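Local coordinates for DUF4276 family protein (Pyrococcus horikoshii, PDB 2P62) that is of unknown function but probably has a Toprim-like fold, the kind whose acidic residues bind divalent metal in nucleic-acid enzymes, at residues Asp97-Asn102 against Lys147-Leu152; Gly137-Asn142 against Glu153-Tyr158. All coordinates share one frame; numbering follows the deposited sequence.

Contact 1 and contact 2 alternate along the chain, and their centres lie 10 Å apart on the same side of the chain's centre. Residues 147-152 run directly into 153-158, so the loop that contact 1 holds against the end of strand 89-97 becomes the helix that contact 2 covers. Residues 137-142, half of contact 2, also touch contact 1: N138 packs on V98 and K150, and E148 OE2 probably accepts a hydrogen bond from L141 N at 2.7 Å. Contact 1 carries the acidic D97 and D99, spaced as in the metal-binding motif of Toprim proteins; E100 comes close to E9, beyond strand 2-7. Contact 2 is largely apolar and packs the 137-142 loop on helix 152-162.

Contact 1 (Asp97-Asn102 against Lys147-Leu152); sequences DVDEGN and KEKKEL
D97 and D99 reach across to the loop that leads into helix 152-162, and of the hydrogen bonds that result one is clear and two are less certain. In the clear one, D97 OD1 accepts the amide of L152, the first residue of that helix, at 2.8 Å with an N-H...O angle of 156°; the N-H comes from above the carboxylate plane. A short acidic side chain suits this place, since it can reach a backbone N-H at the start of a helix. D99 N is bonded to K150 O at 3.0 Å, although the position of that oxygen is less certain, and K150 N gives a weak bond to D99 OD2.

Apolar contact comes from V98 and the aliphatic part of K150, which approach at 3.6 Å between their CB atoms. With V98 CG1 anti to the backbone N (chi1 171°), this methyl lies 3.9 Å from K150 CD. A lysine can thus cover a valine with its methylenes while its amine leads away.

The acidic groups also gather. E151 is in the N-cap position, and its OE1 lies 2.9 Å from D99 OD1, both oxygens, with no hydrogen bond joining them. Two aspartates two positions apart, D97 at the end of central strand 89-97 and D99 in the loop just beyond it, are consistent with the DxD motif of the Toprim fold.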
ATOM      1  N   ASP A  97       4.765 -18.609  -0.761  1.00 28.46           N
ATOM      2  CA  ASP A  97       5.134 -18.956   0.605  1.00 29.16           C
ATOM      3  C   ASP A  97       4.968 -20.465   0.736  1.00 29.55           C
ATOM      4  O   ASP A  97       4.119 -21.068   0.076  1.00 29.39           O
ATOM      5  CB  ASP A  97       4.205 -18.309   1.643  1.00 29.62           C
ATOM      6  CG  ASP A  97       4.300 -16.799   1.680  1.00 31.70           C
ATOM      7  OD1 ASP A  97       5.390 -16.244   1.399  1.00 33.09           O
ATOM      8  OD2 ASP A  97       3.277 -16.165   2.032  1.00 32.61           O
ATOM      9  N   VAL A  98       5.777 -21.061   1.601  1.00 29.97           N
ATOM     10  CA  VAL A  98       5.713 -22.484   1.871  1.00 30.70           C
ATOM     11  C   VAL A  98       4.376 -22.819   2.549  1.00 32.01           C
ATOM     12  O   VAL A  98       3.780 -23.853   2.273  1.00 33.52           O
ATOM     13  CB  VAL A  98       6.909 -22.891   2.774  1.00 31.02           C
ATOM     14  CG1 VAL A  98       6.754 -24.320   3.262  1.00 26.82           C
ATOM     15  CG2 VAL A  98       8.217 -22.721   1.998  1.00 27.94           C
ATOM     16  N   ASP A  99       3.914 -21.919   3.417  1.00 36.33           N
ATOM     17  CA  ASP A  99       2.652 -22.051   4.165  1.00 39.33           C
ATOM     18  C   ASP A  99       1.420 -22.362   3.353  1.00 40.00           C
ATOM     19  O   ASP A  99       0.597 -23.183   3.748  1.00 43.23           O
ATOM     20  CB  ASP A  99       2.327 -20.758   4.893  1.00 42.91           C
ATOM     21  CG  ASP A  99       3.189 -20.537   6.073  1.00 46.49           C
ATOM     22  OD1 ASP A  99       3.143 -19.415   6.623  1.00 48.60           O
ATOM     23  OD2 ASP A  99       3.907 -21.488   6.453  1.00 51.57           O
ATOM     24  N   GLU A 100       1.271 -21.652   2.244  1.00 39.60           N
ATOM     25  CA  GLU A 100       0.107 -21.817   1.400  1.00 39.78           C
ATOM     26  C   GLU A 100       0.096 -23.146   0.672  1.00 38.74           C
ATOM     27  O   GLU A 100       1.142 -23.652   0.258  1.00 40.59           O
ATOM     28  CB  GLU A 100       0.026 -20.671   0.391  1.00 41.28           C
ATOM     29  CG  GLU A 100       0.272 -19.294   0.985  1.00 43.85           C
ATOM     30  CD  GLU A 100      -0.031 -18.178   0.000  1.00 46.80           C
ATOM     31  OE1 GLU A 100       0.371 -18.290  -1.179  1.00 48.55           O
ATOM     32  OE2 GLU A 100      -0.670 -17.186   0.411  1.00 48.98           O
ATOM     33  N   GLY A 101      -1.109 -23.697   0.534  1.00 37.12           N
ATOM     34  CA  GLY A 101      -1.320 -24.959  -0.153  1.00 34.11           C
ATOM     35  C   GLY A 101      -0.323 -26.064   0.129  1.00 34.45           C
ATOM     36  O   GLY A 101       0.192 -26.196   1.236  1.00 33.85           O
ATOM     37  N   ASN A 102      -0.069 -26.881  -0.884  1.00 35.11           N
ATOM     38  CA  ASN A 102       0.878 -27.968  -0.743  1.00 36.71           C
ATOM     39  C   ASN A 102       2.244 -27.544  -1.257  1.00 34.84           C
ATOM     40  O   ASN A 102       2.502 -26.354  -1.424  1.00 35.95           O
ATOM     41  CB  ASN A 102       0.376 -29.196  -1.493  1.00 41.41           C
ATOM     42  CG  ASN A 102      -0.790 -29.870  -0.783  1.00 47.14           C
ATOM     43  OD1 ASN A 102      -0.657 -30.361   0.356  1.00 48.03           O
ATOM     44  ND2 ASN A 102      -1.945 -29.897  -1.452  1.00 46.71           N
ATOM     45  N   LYS A 147       5.350 -17.120  15.890  1.00 36.36           N
ATOM     46  CA  LYS A 147       4.930 -18.390  15.315  1.00 36.51           C
ATOM     47  C   LYS A 147       5.831 -18.760  14.153  1.00 37.44           C
ATOM     48  O   LYS A 147       6.350 -17.895  13.447  1.00 38.02           O
ATOM     49  CB  LYS A 147       3.478 -18.320  14.840  1.00 35.26           C
ATOM     50  CG  LYS A 147       2.474 -18.256  15.962  1.00 36.53           C
ATOM     51  CD  LYS A 147       1.052 -18.245  15.430  1.00 37.38           C
ATOM     52  CE  LYS A 147       0.042 -18.235  16.570  1.00 36.88           C
ATOM     53  NZ  LYS A 147      -1.364 -18.238  16.069  1.00 38.85           N
ATOM     54  N   GLU A 148       6.007 -20.058  13.949  1.00 38.83           N
ATOM     55  CA  GLU A 148       6.869 -20.547  12.886  1.00 39.24           C
ATOM     56  C   GLU A 148       6.082 -20.679  11.574  1.00 39.58           C
ATOM     57  O   GLU A 148       5.773 -21.785  11.135  1.00 40.83           O
ATOM     58  CB  GLU A 148       7.455 -21.891  13.324  1.00 38.35           C
ATOM     59  CG  GLU A 148       8.895 -22.120  12.930  1.00 41.14           C
ATOM     60  CD  GLU A 148       9.854 -21.103  13.530  1.00 41.13           C
ATOM     61  OE1 GLU A 148       9.889 -20.960  14.770  1.00 41.78           O
ATOM     62  OE2 GLU A 148      10.579 -20.446  12.756  1.00 40.41           O
ATOM     63  N   LYS A 149       5.742 -19.548  10.957  1.00 37.70           N
ATOM     64  CA  LYS A 149       5.002 -19.579   9.698  1.00 36.53           C
ATOM     65  C   LYS A 149       5.969 -19.296   8.552  1.00 35.26           C
ATOM     66  O   LYS A 149       6.536 -18.207   8.454  1.00 34.60           O
ATOM     67  CB  LYS A 149       3.862 -18.557   9.729  1.00 37.65           C
ATOM     68  CG  LYS A 149       2.987 -18.684  10.977  1.00 40.60           C
ATOM     69  CD  LYS A 149       1.773 -17.750  10.951  1.00 44.04           C
ATOM     70  CE  LYS A 149       0.779 -18.149   9.867  1.00 45.87           C
ATOM     71  NZ  LYS A 149      -0.460 -17.332   9.938  1.00 47.93           N
ATOM     72  N   LYS A 150       6.168 -20.298   7.700  1.00 34.04           N
ATOM     73  CA  LYS A 150       7.092 -20.183   6.582  1.00 33.76           C
ATOM     74  C   LYS A 150       6.508 -19.355   5.451  1.00 33.14           C
ATOM     75  O   LYS A 150       5.617 -19.795   4.721  1.00 31.31           O
ATOM     76  CB  LYS A 150       7.490 -21.575   6.088  1.00 35.58           C
ATOM     77  CG  LYS A 150       8.190 -22.427   7.144  1.00 35.08           C
ATOM     78  CD  LYS A 150       8.756 -23.689   6.517  1.00 39.56           C
ATOM     79  CE  LYS A 150       9.466 -24.575   7.531  1.00 41.77           C
ATOM     80  NZ  LYS A 150       8.510 -25.172   8.512  1.00 45.01           N
ATOM     81  N   GLU A 151       7.036 -18.144   5.314  1.00 32.54           N
ATOM     82  CA  GLU A 151       6.569 -17.210   4.303  1.00 31.46           C
ATOM     83  C   GLU A 151       7.536 -16.047   4.186  1.00 30.08           C
ATOM     84  O   GLU A 151       8.489 -15.946   4.956  1.00 30.37           O
ATOM     85  CB  GLU A 151       5.166 -16.705   4.669  1.00 31.90           C
ATOM     86  CG  GLU A 151       5.026 -16.133   6.076  1.00 31.44           C
ATOM     87  CD  GLU A 151       3.590 -15.758   6.407  1.00 33.72           C
ATOM     88  OE1 GLU A 151       2.683 -16.582   6.157  1.00 36.12           O
ATOM     89  OE2 GLU A 151       3.359 -14.650   6.936  1.00 35.35           O
ATOM     90  N   LEU A 152       7.290 -15.178   3.215  1.00 29.33           N
ATOM     91  CA  LEU A 152       8.144 -14.019   2.977  1.00 28.63           C
ATOM     92  C   LEU A 152       8.467 -13.236   4.248  1.00 29.58           C
ATOM     93  O   LEU A 152       9.602 -12.806   4.449  1.00 30.03           O
ATOM     94  CB  LEU A 152       7.471 -13.095   1.958  1.00 27.39           C
ATOM     95  CG  LEU A 152       8.229 -11.949   1.270  1.00 29.59           C
ATOM     96  CD1 LEU A 152       7.731 -10.636   1.822  1.00 27.90           C
ATOM     97  CD2 LEU A 152       9.740 -12.095   1.419  1.00 26.89           C
TER

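Contact 2 (Gly137-Asn142 against Glu153-Tyr158); sequences GNLTLN and ELSLAY
L141 and L139 press their side chains on one flank of helix 152-162, where the connection after strand 129-136 of this probable Toprim-like domain doubles back over the helix it leads into. No hydrogen bond links the two segments; the contact is made by branched apolar side chains against a helix surface.

L141 spans much of it. Its CB rests 3.6 Å from L154 CD1. CG, anti to the backbone N (chi1 -172°), is carried over the helix to meet A157 CB at 4.1 Å, where the small alanine lets the leucine come near the helix backbone. The tip completes the path: CD2 lies 3.8 Å from Y158 CA and also meets the tyrosine ring at its edge, near the ring plane. Leucine suits the site because its length, from CB to one methyl, follows residues three and four apart on one helix face.

L139 works nearer the start of the helix. The side chains of L139 and L154 run past one another, antiparallel, and L139 CD2 also borders Y158 CB. L154 meets both loop leucines from one side, L139 CD2 and L141 CB each 4.0 Å from its CG. Y158 keeps its polar end outside this apolar patch, where its OH is hydrogen-bonded to E229.

G137 closes the row. With phi at 93° a side chain would collide with the carbonyl oxygen of the preceding residue, so only glycine fits comfortably, and the bare backbone leaves G137 CA 3.5 Å from S155 OG.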
ATOM      1  N   GLY A 137      10.454 -18.609   2.499  1.00 33.01           N
ATOM      2  CA  GLY A 137      10.349 -18.779   3.933  1.00 34.76           C
ATOM      3  C   GLY A 137      10.828 -20.118   4.456  1.00 36.14           C
ATOM      4  O   GLY A 137      10.369 -20.563   5.505  1.00 36.26           O
ATOM      5  N   ASN A 138      11.742 -20.773   3.749  1.00 38.07           N
ATOM      6  CA  ASN A 138      12.238 -22.061   4.225  1.00 39.82           C
ATOM      7  C   ASN A 138      13.399 -21.875   5.196  1.00 38.20           C
ATOM      8  O   ASN A 138      14.568 -21.989   4.821  1.00 38.81           O
ATOM      9  CB  ASN A 138      12.678 -22.950   3.060  1.00 42.68           C
ATOM     10  CG  ASN A 138      11.754 -24.140   2.860  1.00 48.69           C
ATOM     11  OD1 ASN A 138      11.389 -24.823   3.825  1.00 52.45           O
ATOM     12  ND2 ASN A 138      11.377 -24.405   1.610  1.00 49.92           N
ATOM     13  N   LEU A 139      13.070 -21.573   6.445  1.00 36.08           N
ATOM     14  CA  LEU A 139      14.078 -21.379   7.483  1.00 35.84           C
ATOM     15  C   LEU A 139      13.424 -21.523   8.842  1.00 36.46           C
ATOM     16  O   LEU A 139      12.232 -21.803   8.933  1.00 37.07           O
ATOM     17  CB  LEU A 139      14.759 -19.998   7.353  1.00 34.41           C
ATOM     18  CG  LEU A 139      14.047 -18.631   7.472  1.00 34.75           C
ATOM     19  CD1 LEU A 139      12.802 -18.612   6.594  1.00 34.20           C
ATOM     20  CD2 LEU A 139      13.681 -18.333   8.912  1.00 34.27           C
ATOM     21  N   THR A 140      14.211 -21.371   9.900  1.00 38.72           N
ATOM     22  CA  THR A 140      13.674 -21.462  11.250  1.00 39.66           C
ATOM     23  C   THR A 140      14.035 -20.180  11.972  1.00 39.54           C
ATOM     24  O   THR A 140      15.208 -19.862  12.153  1.00 39.34           O
ATOM     25  CB  THR A 140      14.252 -22.660  12.022  1.00 42.10           C
ATOM     26  OG1 THR A 140      13.870 -23.879  11.369  1.00 43.92           O
ATOM     27  CG2 THR A 140      13.715 -22.678  13.453  1.00 42.10           C
ATOM     28  N   LEU A 141      13.010 -19.427  12.339  1.00 39.90           N
ATOM     29  CA  LEU A 141      13.190 -18.165  13.036  1.00 43.17           C
ATOM     30  C   LEU A 141      13.046 -18.504  14.509  1.00 46.11           C
ATOM     31  O   LEU A 141      11.946 -18.769  14.991  1.00 50.06           O
ATOM     32  CB  LEU A 141      12.108 -17.185  12.579  1.00 40.72           C
ATOM     33  CG  LEU A 141      12.114 -15.708  12.969  1.00 39.16           C
ATOM     34  CD1 LEU A 141      11.418 -15.551  14.278  1.00 40.27           C
ATOM     35  CD2 LEU A 141      13.533 -15.152  12.995  1.00 38.24           C
ATOM     36  N   ASN A 142      14.153 -18.518  15.231  1.00 45.65           N
ATOM     37  CA  ASN A 142      14.080 -18.881  16.634  1.00 46.29           C
ATOM     38  C   ASN A 142      13.736 -17.754  17.594  1.00 46.07           C
ATOM     39  O   ASN A 142      14.607 -17.228  18.283  1.00 44.40           O
ATOM     40  CB  ASN A 142      15.378 -19.568  17.053  1.00 47.70           C
ATOM     41  CG  ASN A 142      15.465 -20.991  16.532  1.00 49.52           C
ATOM     42  OD1 ASN A 142      14.633 -21.836  16.880  1.00 49.09           O
ATOM     43  ND2 ASN A 142      16.460 -21.263  15.688  1.00 47.73           N
ATOM     44  N   GLU A 153       7.478 -13.071   5.116  1.00 28.35           N
ATOM     45  CA  GLU A 153       7.691 -12.312   6.332  1.00 28.07           C
ATOM     46  C   GLU A 153       8.640 -12.999   7.320  1.00 29.49           C
ATOM     47  O   GLU A 153       9.384 -12.329   8.037  1.00 28.12           O
ATOM     48  CB  GLU A 153       6.342 -12.003   6.978  1.00 28.03           C
ATOM     49  CG  GLU A 153       5.511 -10.977   6.197  1.00 29.62           C
ATOM     50  CD  GLU A 153       4.831 -11.524   4.934  1.00 30.48           C
ATOM     51  OE1 GLU A 153       4.130 -10.720   4.269  1.00 27.39           O
ATOM     52  OE2 GLU A 153       4.980 -12.732   4.606  1.00 27.88           O
ATOM     53  N   LEU A 154       8.621 -14.332   7.340  1.00 29.40           N
ATOM     54  CA  LEU A 154       9.493 -15.094   8.224  1.00 30.16           C
ATOM     55  C   LEU A 154      10.952 -14.805   7.856  1.00 30.03           C
ATOM     56  O   LEU A 154      11.801 -14.628   8.725  1.00 31.25           O
ATOM     57  CB  LEU A 154       9.207 -16.598   8.112  1.00 32.36           C
ATOM     58  CG  LEU A 154       9.793 -17.427   9.272  1.00 33.17           C
ATOM     59  CD1 LEU A 154       9.096 -17.007  10.553  1.00 32.22           C
ATOM     60  CD2 LEU A 154       9.618 -18.925   9.034  1.00 33.06           C
ATOM     61  N   SER A 155      11.241 -14.747   6.564  1.00 30.56           N
ATOM     62  CA  SER A 155      12.593 -14.441   6.112  1.00 31.08           C
ATOM     63  C   SER A 155      12.938 -13.000   6.486  1.00 30.90           C
ATOM     64  O   SER A 155      14.059 -12.718   6.907  1.00 30.94           O
ATOM     65  CB  SER A 155      12.701 -14.612   4.598  1.00 30.96           C
ATOM     66  OG  SER A 155      12.393 -15.937   4.210  1.00 33.75           O
ATOM     67  N   LEU A 156      11.979 -12.091   6.309  1.00 30.55           N
ATOM     68  CA  LEU A 156      12.166 -10.676   6.644  1.00 29.22           C
ATOM     69  C   LEU A 156      12.420 -10.555   8.144  1.00 26.93           C
ATOM     70  O   LEU A 156      13.221  -9.739   8.586  1.00 25.82           O
ATOM     71  CB  LEU A 156      10.918  -9.857   6.271  1.00 31.64           C
ATOM     72  CG  LEU A 156      10.856  -9.065   4.949  1.00 33.98           C
ATOM     73  CD1 LEU A 156      11.893  -7.939   4.978  1.00 34.41           C
ATOM     74  CD2 LEU A 156      11.100  -9.973   3.773  1.00 33.79           C
ATOM     75  N   ALA A 157      11.724 -11.373   8.922  1.00 24.95           N
ATOM     76  CA  ALA A 157      11.894 -11.365  10.366  1.00 25.24           C
ATOM     77  C   ALA A 157      13.307 -11.844  10.712  1.00 26.63           C
ATOM     78  O   ALA A 157      13.907 -11.375  11.680  1.00 25.48           O
ATOM     79  CB  ALA A 157      10.858 -12.271  11.023  1.00 21.86           C
ATOM     80  N   TYR A 158      13.838 -12.774   9.915  1.00 26.64           N
ATOM     81  CA  TYR A 158      15.173 -13.303  10.163  1.00 27.56           C
ATOM     82  C   TYR A 158      16.237 -12.256   9.855  1.00 26.85           C
ATOM     83  O   TYR A 158      17.265 -12.171  10.536  1.00 24.83           O
ATOM     84  CB  TYR A 158      15.403 -14.579   9.343  1.00 29.52           C
ATOM     85  CG  TYR A 158      16.697 -15.284   9.674  1.00 30.79           C
ATOM     86  CD1 TYR A 158      17.839 -15.069   8.914  1.00 31.43           C
ATOM     87  CD2 TYR A 158      16.784 -16.141  10.769  1.00 34.29           C
ATOM     88  CE1 TYR A 158      19.042 -15.687   9.229  1.00 35.33           C
ATOM     89  CE2 TYR A 158      17.982 -16.770  11.099  1.00 37.61           C
ATOM     90  CZ  TYR A 158      19.110 -16.536  10.320  1.00 38.67           C
ATOM     91  OH  TYR A 158      20.304 -17.146  10.635  1.00 42.29           O
TER